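Side-chain contacts in diphthine synthase (Aeropyrum pernix, PDB 1WDE), which probably uses S-adenosyl-L-methionine to trimethylate the modified target histidine of elongation factor 2, forming diphthine in the second step of diphthamide biosynthesis: residues L173-D176 with V180-S183; Q186-L191 with S230-L235. All coordinates share one frame; numbering follows the deposited sequence.

Contact 1 (L173-D176 with V180-S183); sequences LDVD and VQLS
The carbonyl oxygen Asp174 O accepts a nearly straight hydrogen bond from Leu182 N at 2.9 Å and also meets Gln181 CA in a CA-H...O contact. A second backbone bond, Asp176 N to Val180 O at 3.1 Å, flanks the single beta bridge between Val175 and Gln181. Asp176 then adds its side chain: CG sits between the backbone N and the carbonyl carbon (chi1 65°), which turns the carboxylate back toward Val180. Asp176 OD1 receives a hydrogen bond from Val180 N at 3.1 Å, from 47° out of the carboxylate plane, and also a weak bond from Gly179 N. On the other side of the bridge, Leu173 and Gln181 cross at about a right angle, with Gln181 CG 3.7 Å from Leu173 CB. Leu173 CD1 reaches on to Leu182 O, at 3.6 Å. The Asp174 carboxylate faces another loop, salt-bridged to Arg148 and bonded to Gly145 N. This hairpin-like turn joins strand 168-173 to helix 184-202: Leu173, a probable S-adenosyl-L-methionine-binding residue by similarity, ends the strand, and Ser183 N-caps the helix through Gln186 N.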
loop_
_atom_site.group_PDB
_atom_site.type_symbol
_atom_site.label_atom_id
_atom_site.label_comp_id
_atom_site.label_asym_id
_atom_site.label_seq_id
_atom_site.Cartn_x
_atom_site.Cartn_y
_atom_site.Cartn_z
ATOM N N LEU A 173 -2.564 5.260 -1.331
ATOM C CA LEU A 173 -2.638 6.527 -2.053
ATOM C C LEU A 173 -1.558 6.563 -3.148
ATOM O O LEU A 173 -0.401 6.213 -2.916
ATOM C CB LEU A 173 -2.425 7.697 -1.081
ATOM C CG LEU A 173 -3.472 7.881 0.028
ATOM C CD1 LEU A 173 -2.941 8.795 1.103
ATOM C CD2 LEU A 173 -4.741 8.437 -0.576
ATOM N N ASP A 174 -1.970 6.968 -4.337
ATOM C CA ASP A 174 -1.096 7.101 -5.498
ATOM C C ASP A 174 0.106 8.017 -5.187
ATOM O O ASP A 174 0.115 8.750 -4.187
ATOM C CB ASP A 174 -1.932 7.685 -6.639
ATOM C CG ASP A 174 -1.411 7.320 -8.010
ATOM O OD1 ASP A 174 -2.055 7.746 -8.989
ATOM O OD2 ASP A 174 -0.378 6.615 -8.112
ATOM N N VAL A 175 1.120 7.965 -6.045
ATOM C CA VAL A 175 2.335 8.779 -5.906
ATOM C C VAL A 175 2.685 9.285 -7.309
ATOM O O VAL A 175 2.670 8.510 -8.259
ATOM C CB VAL A 175 3.524 7.938 -5.361
ATOM C CG1 VAL A 175 3.334 7.645 -3.894
ATOM C CG2 VAL A 175 3.622 6.622 -6.118
ATOM N N ASP A 176 2.986 10.572 -7.459
ATOM C CA ASP A 176 3.286 11.087 -8.793
ATOM C C ASP A 176 4.754 10.978 -9.170
ATOM O O ASP A 176 5.526 10.288 -8.500
ATOM C CB ASP A 176 2.827 12.545 -8.940
ATOM C CG ASP A 176 3.593 13.502 -8.034
ATOM O OD1 ASP A 176 4.760 13.206 -7.689
ATOM O OD2 ASP A 176 3.021 14.559 -7.683
ATOM N N VAL A 180 5.844 12.337 -4.871
ATOM C CA VAL A 180 4.991 13.018 -3.913
ATOM C C VAL A 180 3.670 12.258 -3.774
ATOM O O VAL A 180 2.988 11.997 -4.762
ATOM C CB VAL A 180 4.724 14.462 -4.372
ATOM C CG1 VAL A 180 3.658 15.115 -3.492
ATOM C CG2 VAL A 180 6.029 15.250 -4.317
ATOM N N GLN A 181 3.304 11.900 -2.551
ATOM C CA GLN A 181 2.063 11.156 -2.373
ATOM C C GLN A 181 0.819 12.009 -2.518
ATOM O O GLN A 181 0.780 13.179 -2.114
ATOM C CB GLN A 181 2.033 10.455 -1.024
ATOM C CG GLN A 181 0.830 9.495 -0.875
ATOM C CD GLN A 181 0.857 8.741 0.436
ATOM O OE1 GLN A 181 0.941 7.504 0.460
ATOM N NE2 GLN A 181 0.786 9.477 1.538
ATOM N N LEU A 182 -0.188 11.416 -3.137
ATOM C CA LEU A 182 -1.484 12.055 -3.325
ATOM C C LEU A 182 -1.988 12.342 -1.907
ATOM O O LEU A 182 -1.781 11.528 -1.005
ATOM C CB LEU A 182 -2.425 11.062 -4.002
ATOM C CG LEU A 182 -3.550 11.485 -4.939
ATOM C CD1 LEU A 182 -4.686 10.525 -4.696
ATOM C CD2 LEU A 182 -4.003 12.916 -4.712
ATOM N N SER A 183 -2.631 13.484 -1.693
ATOM C CA SER A 183 -3.127 13.802 -0.356
ATOM C C SER A 183 -4.380 12.991 -0.071
ATOM O O SER A 183 -5.111 12.637 -0.992
ATOM C CB SER A 183 -3.483 15.294 -0.234
ATOM O OG SER A 183 -4.586 15.616 -1.066
#

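Contact 2 (Q186-L191 with S230-L235); sequences QGVSLL and SSLERL
Helix 184-202 packs here against the short helix 232-236 through Val188, Leu191, Leu232 and Leu235, beside the mixed sheet of the tetrapyrrole-methylase-type fold. Val188 carries most of the contact, and its two methyls divide the work. Val188 CG1, anti to the backbone N (chi1 179°), runs up to the first turn of the short helix. There Val188 CG1 lies 3.4 Å from the carbonyl oxygen Leu232 O. The same methyl, Val188 CG1, is 4.0 Å from Leu232 CB. Val188 CG2 meets Leu235, three residues further along the short helix, at 3.9 Å from Leu235 CD2. Val188 crosses both leucine side chains at about a right angle, so its forked end sits across them instead of running alongside. One turn further along helix 184-202, Leu191 CD1 makes a looser approach, 4.5 Å from Leu232 CD1. The start of the short helix is fixed from within: Ser231 is its N-cap, and Ser231 OG accepts Arg234 N at 3.0 Å, which helps to set the turn bearing Leu232 and Leu235. Val188 also touches Ile247 and Leu232 touches Ile249, both on strand 246-249, so strand and helices share this apolar layer. All four residues that meet are buried, yet the two segments bury only 165 Å², both sides summed. Aliphatic carbon meets aliphatic carbon, with the backbone oxygen Leu232 O making the closest approach. Between these two segments the contact is apolar, consistent with association by shape and exclusion of water; a weak hydrogen bond from Ser189 OG to Ser236 O links the same helices beside it.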
loop_
_atom_site.group_PDB
_atom_site.type_symbol
_atom_site.label_atom_id
_atom_site.label_comp_id
_atom_site.label_asym_id
_atom_site.label_seq_id
_atom_site.Cartn_x
_atom_site.Cartn_y
_atom_site.Cartn_z
ATOM N N GLN A 186 -7.509 14.626 -1.513
ATOM C CA GLN A 186 -7.699 14.493 -2.939
ATOM C C GLN A 186 -7.974 13.026 -3.299
ATOM O O GLN A 186 -8.847 12.739 -4.124
ATOM C CB GLN A 186 -6.479 15.018 -3.701
ATOM C CG GLN A 186 -6.596 14.833 -5.201
ATOM C CD GLN A 186 -5.709 15.777 -5.994
ATOM O OE1 GLN A 186 -4.616 16.145 -5.555
ATOM N NE2 GLN A 186 -6.172 16.164 -7.175
ATOM N N GLY A 187 -7.240 12.099 -2.687
ATOM C CA GLY A 187 -7.467 10.692 -3.002
ATOM C C GLY A 187 -8.902 10.258 -2.727
ATOM O O GLY A 187 -9.539 9.590 -3.547
ATOM N N VAL A 188 -9.411 10.644 -1.557
ATOM C CA VAL A 188 -10.769 10.306 -1.145
ATOM C C VAL A 188 -11.809 11.045 -1.968
ATOM O O VAL A 188 -12.839 10.478 -2.304
ATOM C CB VAL A 188 -10.968 10.614 0.364
ATOM C CG1 VAL A 188 -12.381 10.300 0.788
ATOM C CG2 VAL A 188 -9.989 9.794 1.190
ATOM N N SER A 189 -11.553 12.307 -2.311
ATOM C CA SER A 189 -12.519 13.057 -3.118
ATOM C C SER A 189 -12.856 12.397 -4.439
ATOM O O SER A 189 -14.032 12.292 -4.807
ATOM C CB SER A 189 -12.024 14.482 -3.399
ATOM O OG SER A 189 -12.219 15.297 -2.263
ATOM N N LEU A 190 -11.832 11.971 -5.163
ATOM C CA LEU A 190 -12.049 11.323 -6.442
ATOM C C LEU A 190 -12.670 9.939 -6.217
ATOM O O LEU A 190 -13.395 9.439 -7.069
ATOM C CB LEU A 190 -10.731 11.199 -7.218
ATOM C CG LEU A 190 -10.789 10.386 -8.522
ATOM C CD1 LEU A 190 -11.848 10.965 -9.480
ATOM C CD2 LEU A 190 -9.405 10.385 -9.165
ATOM N N LEU A 191 -12.378 9.326 -5.074
ATOM C CA LEU A 191 -12.958 8.011 -4.752
ATOM C C LEU A 191 -14.474 8.219 -4.602
ATOM O O LEU A 191 -15.278 7.461 -5.140
ATOM C CB LEU A 191 -12.397 7.490 -3.423
ATOM C CG LEU A 191 -12.406 5.992 -3.046
ATOM C CD1 LEU A 191 -12.652 5.847 -1.540
ATOM C CD2 LEU A 191 -13.439 5.234 -3.820
ATOM N N SER A 230 -14.512 10.134 11.415
ATOM C CA SER A 230 -15.906 9.707 11.533
ATOM C C SER A 230 -16.591 9.389 10.213
ATOM O O SER A 230 -17.544 8.625 10.193
ATOM C CB SER A 230 -16.717 10.756 12.335
ATOM O OG SER A 230 -16.781 11.999 11.655
ATOM N N SER A 231 -16.110 9.959 9.106
ATOM C CA SER A 231 -16.692 9.692 7.785
ATOM C C SER A 231 -15.659 10.025 6.704
ATOM O O SER A 231 -14.818 10.904 6.897
ATOM C CB SER A 231 -17.945 10.558 7.558
ATOM O OG SER A 231 -17.585 11.920 7.351
ATOM N N LEU A 232 -15.725 9.344 5.565
ATOM C CA LEU A 232 -14.787 9.614 4.480
ATOM C C LEU A 232 -15.150 10.984 3.891
ATOM O O LEU A 232 -14.321 11.662 3.292
ATOM C CB LEU A 232 -14.876 8.526 3.390
ATOM C CG LEU A 232 -14.117 7.214 3.656
ATOM C CD1 LEU A 232 -14.392 6.205 2.543
ATOM C CD2 LEU A 232 -12.605 7.506 3.757
ATOM N N GLU A 233 -16.407 11.382 4.056
ATOM C CA GLU A 233 -16.865 12.686 3.566
ATOM C C GLU A 233 -16.011 13.760 4.257
ATOM O O GLU A 233 -15.490 14.668 3.616
ATOM C CB GLU A 233 -18.345 12.868 3.922
ATOM C CG GLU A 233 -18.986 14.149 3.430
ATOM C CD GLU A 233 -18.943 14.275 1.933
ATOM O OE1 GLU A 233 -18.242 15.184 1.443
ATOM O OE2 GLU A 233 -19.599 13.466 1.241
ATOM N N ARG A 234 -15.874 13.642 5.570
ATOM C CA ARG A 234 -15.078 14.589 6.345
ATOM C C ARG A 234 -13.615 14.599 5.910
ATOM O O ARG A 234 -13.000 15.653 5.809
ATOM C CB ARG A 234 -15.143 14.258 7.841
ATOM C CG ARG A 234 -16.423 14.698 8.534
ATOM C CD ARG A 234 -16.222 14.748 10.038
ATOM N NE ARG A 234 -15.139 15.660 10.395
ATOM C CZ ARG A 234 -14.664 15.818 11.626
ATOM N NH1 ARG A 234 -15.172 15.123 12.635
ATOM N NH2 ARG A 234 -13.677 16.677 11.849
ATOM N N LEU A 235 -13.055 13.422 5.662
ATOM C CA LEU A 235 -11.659 13.324 5.256
ATOM C C LEU A 235 -11.429 13.895 3.879
ATOM O O LEU A 235 -10.384 14.489 3.623
ATOM C CB LEU A 235 -11.205 11.858 5.268
ATOM C CG LEU A 235 -9.766 11.525 4.863
ATOM C CD1 LEU A 235 -8.776 12.349 5.691
ATOM C CD2 LEU A 235 -9.531 10.026 5.101
#

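Overall arrangement
The two contacts follow one another along the chain: the turn of contact 1 runs straight into helix 184-202, which supplies the first segment of contact 2. Their centres are 15 Å apart, but the edges meet at Gly187, where Gly187 CA is approached closely by Leu182 CD1 at 3.3 Å and more loosely by Leu173 CD2 at 4.3 Å. Contact 1 is held mainly by backbone and carboxylate hydrogen bonds, with Leu173 packing beside them. Contact 2 is apolar and its four touching residues are all buried, although its centre lies farther from the centre of the chain (about 17 Å against about 11 Å). Leu173, assigned to the S-adenosyl-L-methionine site by similarity, belongs to contact 1; the Val188 side chain of contact 2 lies about 6 Å from that of Leu173.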